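Local structure of Ras GTPase-activating-like protein IQGAP3 (Homo sapiens, 3ISU) at residues E77-H82 and M97-K102; S24-A29 and I53-P58; G36-I41 and A103-N108. The protein is an IQGAP-family scaffold protein that binds calmodulin and, as in its relatives, probably Rho-family GTPases, this fragment being its RGC domain. One frame throughout, in Å; residues are numbered along the deposited sequence.

Interaction 1 (E77-H82 and M97-K102)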
# COMPACT_ATOMS: atom_id res chain seq x y z
N GLU A 77 0.54 -3.46 12.50
CA GLU A 77 -0.12 -4.73 12.37
C GLU A 77 -0.29 -5.00 10.86
O GLU A 77 -0.73 -4.13 10.13
CB GLU A 77 -1.49 -4.68 13.05
CG GLU A 77 -2.20 -6.00 13.23
CD GLU A 77 -1.47 -7.01 14.14
OE1 GLU A 77 -0.64 -6.63 15.02
OE2 GLU A 77 -1.76 -8.20 13.98
N ARG A 78 0.17 -6.17 10.45
CA ARG A 78 -0.01 -6.69 9.11
C ARG A 78 -1.47 -6.60 8.76
O ARG A 78 -2.33 -6.87 9.61
CB ARG A 78 0.31 -8.18 9.11
CG ARG A 78 1.29 -8.69 8.10
CD ARG A 78 1.81 -10.07 8.63
NE ARG A 78 0.69 -11.00 8.81
CZ ARG A 78 0.65 -12.04 9.66
NH1 ARG A 78 1.68 -12.34 10.44
NH2 ARG A 78 -0.45 -12.79 9.72
N PHE A 79 -1.78 -6.25 7.53
CA PHE A 79 -3.13 -6.54 7.05
C PHE A 79 -3.11 -6.92 5.56
O PHE A 79 -2.07 -6.87 4.91
CB PHE A 79 -4.03 -5.35 7.27
CG PHE A 79 -3.78 -4.29 6.31
CD1 PHE A 79 -4.57 -4.17 5.18
CD2 PHE A 79 -2.74 -3.42 6.50
CE1 PHE A 79 -4.33 -3.22 4.27
CE2 PHE A 79 -2.50 -2.44 5.58
CZ PHE A 79 -3.29 -2.34 4.47
N GLN A 80 -4.28 -7.27 5.06
CA GLN A 80 -4.42 -8.00 3.82
C GLN A 80 -5.21 -7.16 2.84
O GLN A 80 -6.29 -6.65 3.20
CB GLN A 80 -5.10 -9.33 4.08
CG GLN A 80 -4.43 -10.25 5.12
CD GLN A 80 -2.97 -10.60 4.85
OE1 GLN A 80 -2.57 -10.94 3.72
NE2 GLN A 80 -2.15 -10.54 5.91
N LEU A 81 -4.62 -6.92 1.65
CA LEU A 81 -5.27 -6.21 0.55
C LEU A 81 -5.73 -7.32 -0.41
O LEU A 81 -4.97 -8.22 -0.70
CB LEU A 81 -4.30 -5.30 -0.21
CG LEU A 81 -3.96 -3.84 0.09
CD1 LEU A 81 -2.95 -3.39 -0.94
CD2 LEU A 81 -5.22 -2.96 -0.02
N HIS A 82 -6.96 -7.22 -0.89
CA HIS A 82 -7.47 -8.12 -1.90
C HIS A 82 -7.72 -7.34 -3.18
O HIS A 82 -8.42 -6.32 -3.19
CB HIS A 82 -8.73 -8.79 -1.39
CG HIS A 82 -8.49 -9.71 -0.25
ND1 HIS A 82 -8.16 -11.04 -0.42
CD2 HIS A 82 -8.50 -9.50 1.09
CE1 HIS A 82 -8.02 -11.61 0.76
NE2 HIS A 82 -8.20 -10.70 1.70
N MET A 97 -8.81 4.63 -0.61
CA MET A 97 -9.02 3.70 0.46
C MET A 97 -8.04 4.06 1.57
O MET A 97 -7.05 4.71 1.29
CB MET A 97 -8.93 2.26 -0.04
CG MET A 97 -7.60 1.53 -0.15
SD MET A 97 -7.78 -0.31 -0.00
CE MET A 97 -8.10 -0.54 1.75
N LYS A 98 -8.39 3.74 2.80
CA LYS A 98 -7.58 4.11 3.95
C LYS A 98 -6.82 2.88 4.38
O LYS A 98 -7.38 1.76 4.42
CB LYS A 98 -8.42 4.66 5.11
CG LYS A 98 -8.82 6.11 4.98
CD LYS A 98 -9.35 6.68 6.32
N LEU A 99 -5.52 3.05 4.61
CA LEU A 99 -4.69 1.98 5.15
C LEU A 99 -4.21 2.44 6.52
O LEU A 99 -3.96 3.64 6.73
CB LEU A 99 -3.48 1.69 4.28
CG LEU A 99 -3.62 1.40 2.79
CD1 LEU A 99 -2.25 1.08 2.21
CD2 LEU A 99 -4.57 0.26 2.54
N PHE A 100 -4.11 1.51 7.47
CA PHE A 100 -3.68 1.83 8.82
C PHE A 100 -4.41 3.05 9.38
O PHE A 100 -3.78 3.91 9.97
CB PHE A 100 -2.15 2.07 8.80
CG PHE A 100 -1.37 0.92 8.22
CD1 PHE A 100 -1.23 -0.27 8.93
CD2 PHE A 100 -0.84 1.00 6.93
CE1 PHE A 100 -0.53 -1.33 8.40
CE2 PHE A 100 -0.14 -0.09 6.36
CZ PHE A 100 0.02 -1.25 7.10
N ASN A 101 -5.72 3.15 9.14
CA ASN A 101 -6.58 4.25 9.66
C ASN A 101 -6.37 5.69 9.10
O ASN A 101 -7.33 6.40 8.81
CB ASN A 101 -6.54 4.29 11.19
N LYS A 102 -5.14 6.13 8.94
CA LYS A 102 -4.88 7.51 8.53
C LYS A 102 -4.16 7.68 7.20
O LYS A 102 -3.99 8.82 6.76
CB LYS A 102 -4.13 8.23 9.65
CG LYS A 102 -4.99 8.54 10.89
CD LYS A 102 -4.24 9.39 11.91
CE LYS A 102 -5.16 9.83 13.05
NZ LYS A 102 -4.36 10.47 14.14

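Interaction 2 (S24-A29 and I53-P58)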
# COMPACT_ATOMS: atom_id res chain seq x y z
N SER A 24 8.68 -8.73 -4.03
CA SER A 24 8.15 -7.75 -3.07
C SER A 24 8.26 -6.31 -3.56
O SER A 24 8.88 -6.01 -4.59
CB SER A 24 8.83 -7.90 -1.71
OG SER A 24 10.13 -7.34 -1.72
N LEU A 25 7.60 -5.43 -2.82
CA LEU A 25 7.68 -4.00 -3.02
C LEU A 25 8.00 -3.40 -1.66
O LEU A 25 7.36 -3.73 -0.67
CB LEU A 25 6.35 -3.45 -3.51
CG LEU A 25 5.88 -3.90 -4.89
CD1 LEU A 25 4.56 -3.18 -5.21
CD2 LEU A 25 6.99 -3.63 -5.94
N HIS A 26 9.02 -2.57 -1.65
CA HIS A 26 9.45 -1.84 -0.48
C HIS A 26 9.49 -0.36 -0.88
O HIS A 26 10.30 0.04 -1.73
CB HIS A 26 10.83 -2.38 -0.08
CG HIS A 26 11.48 -1.65 1.05
ND1 HIS A 26 11.36 -2.05 2.37
CD2 HIS A 26 12.31 -0.58 1.06
CE1 HIS A 26 12.07 -1.24 3.14
NE2 HIS A 26 12.65 -0.33 2.37
N TYR A 27 8.61 0.46 -0.31
CA TYR A 27 8.54 1.88 -0.66
C TYR A 27 8.31 2.73 0.57
O TYR A 27 7.52 2.35 1.43
CB TYR A 27 7.39 2.18 -1.63
CG TYR A 27 7.62 1.66 -3.04
CD1 TYR A 27 8.63 2.20 -3.81
CD2 TYR A 27 6.85 0.65 -3.59
CE1 TYR A 27 8.90 1.75 -5.12
CE2 TYR A 27 7.10 0.19 -4.93
CZ TYR A 27 8.11 0.76 -5.68
OH TYR A 27 8.40 0.34 -7.00
N THR A 28 8.91 3.90 0.60
CA THR A 28 8.57 4.86 1.65
C THR A 28 7.27 5.55 1.24
O THR A 28 6.89 5.55 0.07
CB THR A 28 9.67 5.92 1.85
OG1 THR A 28 9.70 6.81 0.73
CG2 THR A 28 11.07 5.25 2.08
N ALA A 29 6.61 6.18 2.21
CA ALA A 29 5.49 7.04 1.94
C ALA A 29 5.83 8.12 0.94
O ALA A 29 5.02 8.51 0.13
CB ALA A 29 4.97 7.67 3.29
N ILE A 53 7.54 3.39 6.07
CA ILE A 53 7.98 2.39 5.11
C ILE A 53 6.92 1.32 4.96
O ILE A 53 6.41 0.77 5.97
CB ILE A 53 9.33 1.75 5.55
CG1 ILE A 53 10.43 2.82 5.55
CG2 ILE A 53 9.72 0.60 4.61
CD1 ILE A 53 10.70 3.41 6.94
N PHE A 54 6.55 1.06 3.69
CA PHE A 54 5.62 -0.01 3.33
C PHE A 54 6.31 -1.17 2.65
O PHE A 54 7.16 -0.93 1.79
CB PHE A 54 4.58 0.54 2.36
CG PHE A 54 3.74 1.60 2.95
CD1 PHE A 54 2.64 1.26 3.74
CD2 PHE A 54 4.04 2.93 2.76
CE1 PHE A 54 1.84 2.22 4.29
CE2 PHE A 54 3.27 3.92 3.33
CZ PHE A 54 2.18 3.56 4.13
N ASP A 55 5.96 -2.40 3.01
CA ASP A 55 6.46 -3.59 2.35
C ASP A 55 5.26 -4.42 1.97
O ASP A 55 4.47 -4.78 2.85
CB ASP A 55 7.34 -4.43 3.26
CG ASP A 55 8.73 -3.81 3.48
OD1 ASP A 55 9.57 -3.85 2.53
OD2 ASP A 55 8.97 -3.28 4.60
N ILE A 56 5.15 -4.74 0.68
CA ILE A 56 4.01 -5.47 0.15
C ILE A 56 4.50 -6.76 -0.49
O ILE A 56 5.44 -6.74 -1.27
CB ILE A 56 3.22 -4.63 -0.89
CG1 ILE A 56 2.83 -3.28 -0.31
CG2 ILE A 56 1.94 -5.35 -1.30
CD1 ILE A 56 1.67 -2.57 -1.11
N THR A 57 3.91 -7.86 -0.09
CA THR A 57 4.27 -9.18 -0.60
C THR A 57 3.01 -9.93 -0.96
O THR A 57 1.95 -9.66 -0.42
CB THR A 57 5.05 -9.99 0.48
OG1 THR A 57 4.30 -9.93 1.70
CG2 THR A 57 6.43 -9.40 0.72
N PRO A 58 3.12 -10.92 -1.88
CA PRO A 58 1.96 -11.72 -2.21
C PRO A 58 1.54 -12.55 -1.02
O PRO A 58 2.41 -13.04 -0.25
CB PRO A 58 2.45 -12.62 -3.39
CG PRO A 58 3.71 -11.98 -3.84
CD PRO A 58 4.32 -11.40 -2.60

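Interaction 3 (G36-I41 and A103-N108)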
# COMPACT_ATOMS: atom_id res chain seq x y z
N GLY A 36 1.93 8.89 -6.84
CA GLY A 36 0.51 9.18 -6.88
C GLY A 36 -0.33 8.12 -6.19
O GLY A 36 -1.54 8.28 -6.11
N VAL A 37 0.33 7.10 -5.65
CA VAL A 37 -0.33 6.04 -4.86
C VAL A 37 -0.77 6.53 -3.50
O VAL A 37 -1.88 6.23 -3.08
CB VAL A 37 0.59 4.77 -4.73
CG1 VAL A 37 -0.05 3.71 -3.82
CG2 VAL A 37 0.91 4.17 -6.10
N LEU A 38 0.07 7.30 -2.80
CA LEU A 38 -0.30 7.86 -1.51
C LEU A 38 -0.86 9.24 -1.72
O LEU A 38 -0.31 9.99 -2.52
CB LEU A 38 0.90 7.95 -0.57
CG LEU A 38 0.61 8.42 0.85
CD1 LEU A 38 -0.33 7.51 1.61
CD2 LEU A 38 1.94 8.57 1.63
N VAL A 39 -1.96 9.54 -1.04
CA VAL A 39 -2.66 10.84 -1.15
C VAL A 39 -2.35 11.71 0.05
O VAL A 39 -2.00 12.91 -0.11
CB VAL A 39 -4.20 10.62 -1.26
CG1 VAL A 39 -4.96 11.94 -1.12
CG2 VAL A 39 -4.49 9.95 -2.59
N GLU A 40 -2.45 11.12 1.23
CA GLU A 40 -2.22 11.80 2.50
C GLU A 40 -2.02 10.83 3.63
O GLU A 40 -2.44 9.66 3.57
CB GLU A 40 -3.38 12.75 2.87
CG GLU A 40 -4.61 12.07 3.39
CD GLU A 40 -5.70 13.08 3.92
OE1 GLU A 40 -5.85 14.16 3.33
OE2 GLU A 40 -6.41 12.75 4.92
N ILE A 41 -1.39 11.31 4.71
CA ILE A 41 -1.38 10.60 5.96
C ILE A 41 -1.86 11.62 6.98
O ILE A 41 -1.18 12.62 7.28
CB ILE A 41 -0.02 10.00 6.38
CG1 ILE A 41 0.54 9.03 5.30
CG2 ILE A 41 -0.18 9.29 7.68
CD1 ILE A 41 1.93 8.44 5.61
N ALA A 103 -3.74 6.60 6.54
CA ALA A 103 -3.07 6.72 5.25
C ALA A 103 -4.06 6.54 4.12
O ALA A 103 -4.65 5.48 4.00
CB ALA A 103 -1.94 5.71 5.11
N LYS A 104 -4.21 7.52 3.26
CA LYS A 104 -5.19 7.41 2.19
C LYS A 104 -4.43 7.13 0.92
O LYS A 104 -3.42 7.80 0.64
CB LYS A 104 -6.00 8.68 2.03
CG LYS A 104 -7.07 8.93 3.09
CD LYS A 104 -7.87 10.19 2.64
CE LYS A 104 -9.21 10.37 3.33
NZ LYS A 104 -10.01 11.44 2.59
N VAL A 105 -4.84 6.12 0.17
CA VAL A 105 -4.16 5.72 -1.05
C VAL A 105 -5.14 5.79 -2.20
O VAL A 105 -6.36 5.55 -1.99
CB VAL A 105 -3.50 4.32 -0.99
CG1 VAL A 105 -2.33 4.32 0.01
CG2 VAL A 105 -4.49 3.25 -0.63
N ASN A 106 -4.65 6.17 -3.36
CA ASN A 106 -5.48 6.28 -4.55
C ASN A 106 -5.71 4.88 -5.11
O ASN A 106 -4.78 4.18 -5.41
CB ASN A 106 -4.76 7.12 -5.58
CG ASN A 106 -5.57 7.28 -6.85
OD1 ASN A 106 -5.37 6.54 -7.79
ND2 ASN A 106 -6.53 8.20 -6.83
N VAL A 107 -6.97 4.49 -5.24
CA VAL A 107 -7.33 3.14 -5.65
C VAL A 107 -6.79 2.85 -7.06
O VAL A 107 -6.18 1.80 -7.28
CB VAL A 107 -8.88 2.94 -5.57
CG1 VAL A 107 -9.28 1.62 -6.23
CG2 VAL A 107 -9.36 2.94 -4.12
N ASN A 108 -6.99 3.75 -8.04
CA ASN A 108 -6.53 3.47 -9.39
C ASN A 108 -5.03 3.24 -9.45
O ASN A 108 -4.56 2.32 -10.13
CB ASN A 108 -6.90 4.62 -10.34
CG ASN A 108 -8.39 4.65 -10.66
OD1 ASN A 108 -9.07 3.66 -10.46
ND2 ASN A 108 -8.89 5.79 -11.16

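Interaction 1 (E77-H82 and M97-K102)
Phe-79 and Phe-100 form a T-shaped (edge-to-face) pair. The edge of the Phe-79 ring points at one face of the Phe-100 ring. The ring centroids are 4.8 Å apart and the planes stand at 83°. The CD2-CE2 side of Phe-79 is turned to Phe-100. Phe-79 CZ meets Leu-99, whose CD2 methyl lies 3.5 Å away, and these two side chains cross at about a right angle. Phe-100 in turn is met in its own plane by the backbone of Glu-77, whose O lies 3.3 Å from Phe-100 CE1. One ring is therefore engaged on a face and at an edge at once.

Farther along, Leu-81 CD2 sits 3.7 Å from Met-97 SD. The same methyl is 4.2 Å from Leu-99 CD2, and so links the sulfur to the leucine. Met-97 bends at its last torsion, and SD rather than CE is the atom nearest Leu-81.

The first torsion of Phe-79 (chi1 75°) sets CG between the backbone N and the carbonyl carbon. This sends the ring across to strand 97-99. The two strands belong to different sheets and run nearly antiparallel, with axes 10.4 Å apart. Between the strands themselves the gap is bridged by side chains; the Glu-77 carbonyl is a separate contact beside them. Behind them, Phe-79 and Leu-81 are fixed by backbone bonds to Val-67 and Phe-65 of strand 64-71. Leu-86 and Leu-89 of helix 83-91 pack on Met-97, and Ala-69 touches Phe-100.

No hydrogen bond crosses between the segments. The union of the two sheets here rests on apolar packing and on the weak electrostatics of a ring edge against a ring face. A backbone carbonyl at the CH rim of Phe-100 probably adds a little of the same kind.

Interaction 2 (S24-A29 and I53-P58)
Ile-53 and Thr-28 face each other as a non-hydrogen-bonded pair, opening an antiparallel strand pairing at one edge of the four-stranded sheet. The CG2 methyl of Ile-53 lies obliquely beside CE1 and NE2 of the His-26 imidazole. Next, Phe-54 pairs with Tyr-27 through two backbone bonds; Phe-54 N reaches Tyr-27 O at 2.8 Å. The Phe-54 ring lies on the opposite face from Ile-53, where Phe-54 CE2 rests 4.1 Å from Ala-29 CB. Leu-32 and Phe-100 also pack on this ring.

Asp-55 stands beside His-26, both side chains pointing the same way. His-26 ND1 donates to Asp-55 OD1 at 2.5 Å, a short bond, on the syn side of the carboxylate. OD1 lies in the imidazole plane, yet the two flat groups are turned 40° apart. With CG anti to the backbone N (chi1 175°), His-26 swings ND1 over to the neighbouring strand.

Ile-56 pairs with Leu-25, again by two backbone bonds. Its CB is 4.2 Å from Leu-25 CB, on the face where Leu-25 meets helix 107-119. Last comes Thr-57: its CG2 methyl sits 3.7 Å from Ser-24 CB.

Interaction 3 (G36-I41 and A103-N108)
A classic beta bulge interrupts the antiparallel pairing of strands 38-41 and 103-106: Val-39 and Glu-40 both face Lys-104. Lys-104 O accepts from Val-39 N at 2.8 Å, and Lys-104 N donates to Glu-40 O at the same 2.8 Å. The extra residue is taken up at Val-39, where phi -103° and psi -47° leave the extended range. Before the bulge, Asn-106 N donates to Val-37 O at 2.8 Å.

Glu-40 and Lys-104 lie side by side, pointing the same way. Glu-40 chi1 of 76° places CG between the backbone N and the carbonyl carbon, and the extended chain then follows the lysine. Glu-40 CG is 3.8 Å from Lys-104 CD. The charged ends are close but form no salt bridge, with Glu-40 OE2 4.5 Å from Lys-104 NZ. An alanine in place of Glu-40 is likely to uncover the lysine methylenes and leave the ammonium without this nearby opposite charge.

On the other face, Leu-38 CD1 meets Val-105 CG1 at 4.1 Å, the side chains crossing at about a right angle. Ile-41 CG1 packs at 4.1 Å on Ala-103 CB. Val-39 turns its CG2 to the backbone N and CB of Asn-106.

At one end of the pairing the end of one helix meets the start of another. Gly-36 closes helix 29-35 in a Schellman motif, and Asn-106 is the N-cap of helix 107-119, with OD1 bonded to Leu-109 N. Ala-29 and Leu-32 of the first helix pack on Leu-38, while Leu-109 and Leu-113 of the second pack on Val-37. Strand 103-106 is the middle of its sheet, with strand 96-99 along its other edge.

How the interactions relate
Interaction 2 lies in the four-stranded sheet and interaction 3 in the three-stranded one. Interaction 1 joins the two sheets. Its centre is about 12 Å from the centre of each of the others, which are about 14 Å apart on opposite sides of the chain's centre. Phe-100 carries interaction 1 into interaction 2, its CE2 lying 3.7 Å from Phe-54 CE1. Toward interaction 3 the link is a backbone hydrogen bond between neighbouring strands, with Met-97 O 2.9 Å from Val-105 N. Ala-29 joins interactions 2 and 3 directly: its CB is 3.9 Å from Ile-41 CD1. Phe-54, Phe-100, Ala-29 and Ile-41 are among the apolar residues through which the contacts meet.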